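PDB 3TZG: DUF4595 domain-containing protein from Bacteroides vulgatus, which is of unknown function but has a porin-like beta-barrel fold and may belong in the outer membrane. Local coordinates for residues Y165-D177 against F187-P201. Residues are numbered along the deposited sequence; the frame is centred on the assembly and turned at random.
Sequences YQANLNLQAYVID and FLLNLGQLRNRTALP
With CG of N170 set opposite its backbone N (chi1 -179°), the amide reaches F187 O, while a chi1 of 76° swings the Y165 ring against R197 to L200. The end of helix 181-188 is gripped twice: N170 N donates to L188 O at 3.0 Å, almost straight at 174°, and N170 ND2 reaches F187 O (3.2 Å) from above the carbonyl plane. N190 N meets F187 O from the opposite face, within the Schellman motif that ends the helix; asparagine suits this place because its short amide supplies a second N-H beside the backbone one. R197, bent at chi3, lays its aliphatic CG against N170 CB and sends NH1 to A167 O at 2.9 Å, long enough to pass N170 and still reach that carbonyl. The side chain of Q172, extended beyond CG, is long enough for NE2 to donate to N196 O (3.3 Å) and, weakly, to A199 O. Y165 does double duty: its ring CD1 lies 3.5 Å from L200 CG, and its OH accepts from L171 N. Were Y165 cut back to an alanine, L171 N would probably lose this acceptor and a gap would probably open beside L200. Farther along, I176 CD1 makes a CH-pi contact over one face of F187, 3.9 Å from the ring centroid. Together the loop and helix end form a compact, buried insertion between strands 163-164 and 199-208, reminiscent of the inward-folded loops of porin barrels.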
loop_
_atom_site.group_PDB
_atom_site.type_symbol
_atom_site.label_atom_id
_atom_site.label_comp_id
_atom_site.label_asym_id
_atom_site.label_seq_id
_atom_site.Cartn_x
_atom_site.Cartn_y
_atom_site.Cartn_z
ATOM N N TYR A 165 -9.524 12.967 7.348
ATOM C CA TYR A 165 -9.326 13.681 6.114
ATOM C C TYR A 165 -10.445 13.354 5.152
ATOM O O TYR A 165 -11.203 12.395 5.360
ATOM C CB TYR A 165 -7.953 13.316 5.513
ATOM C CG TYR A 165 -7.902 11.950 4.849
ATOM C CD1 TYR A 165 -7.728 10.793 5.602
ATOM C CD2 TYR A 165 -8.014 11.817 3.470
ATOM C CE1 TYR A 165 -7.713 9.537 5.008
ATOM C CE2 TYR A 165 -7.999 10.561 2.862
ATOM C CZ TYR A 165 -7.835 9.423 3.637
ATOM O OH TYR A 165 -7.790 8.177 3.065
ATOM N N GLN A 166 -10.501 14.127 4.069
ATOM C CA GLN A 166 -11.423 13.914 2.968
ATOM C C GLN A 166 -10.633 14.081 1.684
ATOM O O GLN A 166 -10.072 15.150 1.454
ATOM C CB GLN A 166 -12.614 14.861 3.050
ATOM C CG GLN A 166 -13.916 14.293 2.462
ATOM C CD GLN A 166 -14.646 13.353 3.403
ATOM O OE1 GLN A 166 -14.805 12.160 3.122
ATOM N NE2 GLN A 166 -15.127 13.874 4.533
ATOM N N ALA A 167 -10.464 12.982 0.927
ATOM C CA ALA A 167 -9.753 12.942 -0.348
ATOM C C ALA A 167 -10.318 11.820 -1.199
ATOM O O ALA A 167 -11.008 10.937 -0.677
ATOM C CB ALA A 167 -8.263 12.766 -0.119
ATOM N N ASN A 168 -10.054 11.861 -2.507
ATOM C CA ASN A 168 -10.524 10.847 -3.459
ATOM C C ASN A 168 -9.742 9.518 -3.281
ATOM O O ASN A 168 -10.309 8.450 -3.482
ATOM C CB ASN A 168 -10.393 11.364 -4.888
ATOM C CG ASN A 168 -8.975 11.492 -5.390
ATOM O OD1 ASN A 168 -8.144 12.206 -4.835
ATOM N ND2 ASN A 168 -8.661 10.776 -6.445
ATOM N N LEU A 169 -8.452 9.596 -2.893
ATOM C CA LEU A 169 -7.592 8.437 -2.682
ATOM C C LEU A 169 -7.619 8.001 -1.240
ATOM O O LEU A 169 -7.969 8.793 -0.360
ATOM C CB LEU A 169 -6.133 8.742 -3.090
ATOM C CG LEU A 169 -5.830 9.275 -4.494
ATOM C CD1 LEU A 169 -4.378 9.588 -4.617
ATOM C CD2 LEU A 169 -6.271 8.300 -5.591
ATOM N N ASN A 170 -7.232 6.731 -0.986
ATOM C CA ASN A 170 -7.124 6.208 0.368
ATOM C C ASN A 170 -5.700 6.466 0.792
ATOM O O ASN A 170 -4.808 5.638 0.562
ATOM C CB ASN A 170 -7.543 4.739 0.461
ATOM C CG ASN A 170 -7.464 4.179 1.855
ATOM O OD1 ASN A 170 -7.452 4.909 2.856
ATOM N ND2 ASN A 170 -7.443 2.866 1.960
ATOM N N LEU A 171 -5.490 7.641 1.410
ATOM C CA LEU A 171 -4.169 8.153 1.795
ATOM C C LEU A 171 -3.465 7.302 2.883
ATOM O O LEU A 171 -2.246 7.460 3.014
ATOM C CB LEU A 171 -4.258 9.624 2.237
ATOM C CG LEU A 171 -4.737 10.549 1.083
ATOM C CD1 LEU A 171 -4.822 11.963 1.510
ATOM C CD2 LEU A 171 -3.863 10.402 -0.174
ATOM N N GLN A 172 -4.172 6.327 3.548
ATOM C CA GLN A 172 -3.590 5.372 4.516
ATOM C C GLN A 172 -2.534 4.532 3.851
ATOM O O GLN A 172 -1.620 4.036 4.519
ATOM C CB GLN A 172 -4.645 4.436 5.108
ATOM C CG GLN A 172 -5.817 5.118 5.776
ATOM C CD GLN A 172 -6.983 4.177 5.986
ATOM O OE1 GLN A 172 -6.867 2.935 5.874
ATOM N NE2 GLN A 172 -8.150 4.767 6.271
ATOM N N ALA A 173 -2.668 4.352 2.504
ATOM C CA ALA A 173 -1.726 3.578 1.692
ATOM C C ALA A 173 -0.313 4.142 1.791
ATOM O O ALA A 173 0.648 3.422 1.553
ATOM C CB ALA A 173 -2.179 3.570 0.244
ATOM N N TYR A 174 -0.176 5.430 2.139
ATOM C CA TYR A 174 1.133 6.048 2.247
ATOM C C TYR A 174 1.772 5.759 3.604
ATOM O O TYR A 174 2.967 6.034 3.737
ATOM C CB TYR A 174 1.051 7.563 1.992
ATOM C CG TYR A 174 0.822 7.909 0.532
ATOM C CD1 TYR A 174 1.831 7.737 -0.412
ATOM C CD2 TYR A 174 -0.415 8.363 0.087
ATOM C CE1 TYR A 174 1.611 7.991 -1.763
ATOM C CE2 TYR A 174 -0.650 8.619 -1.265
ATOM C CZ TYR A 174 0.368 8.434 -2.189
ATOM O OH TYR A 174 0.184 8.722 -3.532
ATOM N N VAL A 175 1.031 5.158 4.586
ATOM C CA VAL A 175 1.591 4.857 5.921
ATOM C C VAL A 175 1.383 3.384 6.386
ATOM O O VAL A 175 2.105 2.932 7.285
ATOM C CB VAL A 175 1.026 5.784 7.013
ATOM C CG1 VAL A 175 1.400 7.234 6.762
ATOM C CG2 VAL A 175 -0.483 5.632 7.188
ATOM N N ILE A 176 0.398 2.658 5.842
ATOM C CA ILE A 176 0.147 1.290 6.350
ATOM C C ILE A 176 1.127 0.278 5.717
ATOM O O ILE A 176 1.896 0.614 4.797
ATOM C CB ILE A 176 -1.317 0.810 6.218
ATOM C CG1 ILE A 176 -1.700 0.556 4.751
ATOM C CG2 ILE A 176 -2.225 1.847 6.934
ATOM C CD1 ILE A 176 -3.082 0.100 4.496
ATOM N N ASP A 177 1.142 -0.934 6.337
ATOM C CA ASP A 177 1.984 -2.109 6.094
ATOM C C ASP A 177 1.427 -2.962 4.996
ATOM O O ASP A 177 0.355 -3.527 5.172
ATOM C CB ASP A 177 2.027 -2.931 7.394
ATOM C CG ASP A 177 3.331 -3.609 7.694
ATOM O OD1 ASP A 177 4.203 -2.962 8.316
ATOM O OD2 ASP A 177 3.463 -4.804 7.370
ATOM N N PHE A 187 -4.694 -0.724 -1.903
ATOM C CA PHE A 187 -5.212 0.092 -0.806
ATOM C C PHE A 187 -5.524 1.511 -1.265
ATOM O O PHE A 187 -6.625 1.996 -0.962
ATOM C CB PHE A 187 -4.251 0.127 0.403
ATOM C CG PHE A 187 -4.264 -1.187 1.158
ATOM C CD1 PHE A 187 -5.381 -1.582 1.883
ATOM C CD2 PHE A 187 -3.184 -2.050 1.101
ATOM C CE1 PHE A 187 -5.417 -2.816 2.532
ATOM C CE2 PHE A 187 -3.227 -3.295 1.756
ATOM C CZ PHE A 187 -4.343 -3.662 2.465
ATOM N N LEU A 188 -4.593 2.167 -2.019
ATOM C CA LEU A 188 -4.745 3.560 -2.509
ATOM C C LEU A 188 -6.029 3.749 -3.343
ATOM O O LEU A 188 -6.672 4.785 -3.212
ATOM C CB LEU A 188 -3.526 3.976 -3.355
ATOM C CG LEU A 188 -3.466 5.429 -3.856
ATOM C CD1 LEU A 188 -2.910 6.356 -2.789
ATOM C CD2 LEU A 188 -2.605 5.544 -5.098
ATOM N N LEU A 189 -6.399 2.752 -4.177
ATOM C CA LEU A 189 -7.566 2.827 -5.068
ATOM C C LEU A 189 -8.795 2.163 -4.431
ATOM O O LEU A 189 -9.839 2.066 -5.088
ATOM C CB LEU A 189 -7.249 2.162 -6.434
ATOM C CG LEU A 189 -5.928 2.540 -7.157
ATOM C CD1 LEU A 189 -5.908 1.985 -8.548
ATOM C CD2 LEU A 189 -5.693 4.061 -7.212
ATOM N N ASN A 190 -8.677 1.723 -3.149
ATOM C CA ASN A 190 -9.725 1.094 -2.334
ATOM C C ASN A 190 -10.382 -0.103 -3.079
ATOM O O ASN A 190 -11.625 -0.217 -3.131
ATOM C CB ASN A 190 -10.806 2.120 -1.913
ATOM C CG ASN A 190 -11.657 1.660 -0.747
ATOM O OD1 ASN A 190 -11.182 0.997 0.190
ATOM N ND2 ASN A 190 -12.932 2.024 -0.765
ATOM N N LEU A 191 -9.541 -1.009 -3.625
ATOM C CA LEU A 191 -10.049 -2.158 -4.369
ATOM C C LEU A 191 -10.667 -3.199 -3.400
ATOM O O LEU A 191 -11.427 -4.076 -3.844
ATOM C CB LEU A 191 -8.966 -2.799 -5.251
ATOM C CG LEU A 191 -8.221 -1.893 -6.238
ATOM C CD1 LEU A 191 -7.318 -2.716 -7.141
ATOM C CD2 LEU A 191 -9.168 -1.074 -7.103
ATOM N N GLY A 192 -10.377 -3.056 -2.101
ATOM C CA GLY A 192 -10.944 -3.919 -1.068
ATOM C C GLY A 192 -12.308 -3.419 -0.612
ATOM O O GLY A 192 -12.977 -4.083 0.190
ATOM N N GLN A 193 -12.720 -2.211 -1.113
ATOM C CA GLN A 193 -13.990 -1.528 -0.837
ATOM C C GLN A 193 -14.166 -1.405 0.706
ATOM O O GLN A 193 -15.187 -1.783 1.276
ATOM C CB GLN A 193 -15.123 -2.296 -1.519
ATOM C CG GLN A 193 -16.372 -1.525 -1.853
ATOM C CD GLN A 193 -17.392 -2.456 -2.502
ATOM O OE1 GLN A 193 -17.689 -3.571 -2.016
ATOM N NE2 GLN A 193 -17.952 -2.022 -3.625
ATOM N N LEU A 194 -13.136 -0.850 1.362
ATOM C CA LEU A 194 -13.036 -0.603 2.793
ATOM C C LEU A 194 -14.113 0.360 3.300
ATOM O O LEU A 194 -14.375 1.404 2.696
ATOM C CB LEU A 194 -11.657 -0.031 3.114
ATOM C CG LEU A 194 -10.476 -0.981 3.312
ATOM C CD1 LEU A 194 -10.332 -2.014 2.200
ATOM C CD2 LEU A 194 -9.202 -0.181 3.483
ATOM N N ARG A 195 -14.712 -0.012 4.442
ATOM C CA ARG A 195 -15.772 0.686 5.163
ATOM C C ARG A 195 -15.316 2.122 5.599
ATOM O O ARG A 195 -16.124 3.051 5.521
ATOM C CB ARG A 195 -16.174 -0.187 6.380
ATOM C CG ARG A 195 -17.294 0.332 7.274
ATOM C CD ARG A 195 -17.781 -0.712 8.281
ATOM N NE ARG A 195 -18.991 -1.412 7.843
ATOM C CZ ARG A 195 -19.003 -2.601 7.246
ATOM N NH1 ARG A 195 -17.870 -3.252 7.023
ATOM N NH2 ARG A 195 -20.149 -3.153 6.881
ATOM N N ASN A 196 -14.030 2.313 6.014
ATOM C CA ASN A 196 -13.528 3.620 6.480
ATOM C C ASN A 196 -12.287 4.047 5.705
ATOM O O ASN A 196 -11.191 3.580 5.952
ATOM C CB ASN A 196 -13.223 3.567 7.981
ATOM C CG ASN A 196 -12.846 4.865 8.653
ATOM O OD1 ASN A 196 -12.132 5.717 8.121
ATOM N ND2 ASN A 196 -13.241 4.997 9.896
ATOM N N ARG A 197 -12.474 5.010 4.824
ATOM C CA ARG A 197 -11.456 5.592 3.952
ATOM C C ARG A 197 -11.190 7.089 4.394
ATOM O O ARG A 197 -10.749 7.924 3.599
ATOM C CB ARG A 197 -12.018 5.469 2.512
ATOM C CG ARG A 197 -11.019 5.600 1.379
ATOM C CD ARG A 197 -11.630 5.320 -0.001
ATOM N NE ARG A 197 -12.780 6.168 -0.345
ATOM C CZ ARG A 197 -12.700 7.447 -0.715
ATOM N NH1 ARG A 197 -11.523 8.074 -0.726
ATOM N NH2 ARG A 197 -13.799 8.124 -1.037
ATOM N N THR A 198 -11.367 7.365 5.701
ATOM C CA THR A 198 -11.342 8.670 6.334
ATOM C C THR A 198 -10.282 8.834 7.444
ATOM O O THR A 198 -9.792 9.944 7.628
ATOM C CB THR A 198 -12.757 8.839 6.924
ATOM O OG1 THR A 198 -13.518 9.496 5.930
ATOM C CG2 THR A 198 -12.825 9.618 8.231
ATOM N N ALA A 199 -10.016 7.801 8.243
ATOM C CA ALA A 199 -9.100 7.916 9.392
ATOM C C ALA A 199 -7.631 7.794 8.996
ATOM O O ALA A 199 -7.324 7.066 8.060
ATOM C CB ALA A 199 -9.427 6.832 10.408
ATOM N N LEU A 200 -6.726 8.464 9.748
ATOM C CA LEU A 200 -5.268 8.379 9.584
ATOM C C LEU A 200 -4.604 8.045 10.923
ATOM O O LEU A 200 -4.932 8.703 11.917
ATOM C CB LEU A 200 -4.661 9.660 9.006
ATOM C CG LEU A 200 -4.923 9.940 7.527
ATOM C CD1 LEU A 200 -4.484 11.362 7.137
ATOM C CD2 LEU A 200 -4.319 8.861 6.658
ATOM N N PRO A 201 -3.691 7.038 11.001
ATOM C CA PRO A 201 -3.074 6.733 12.291
ATOM C C PRO A 201 -2.078 7.811 12.719
ATOM O O PRO A 201 -1.316 8.312 11.889
ATOM C CB PRO A 201 -2.378 5.392 12.032
ATOM C CG PRO A 201 -2.022 5.436 10.587
ATOM C CD PRO A 201 -3.159 6.159 9.932
#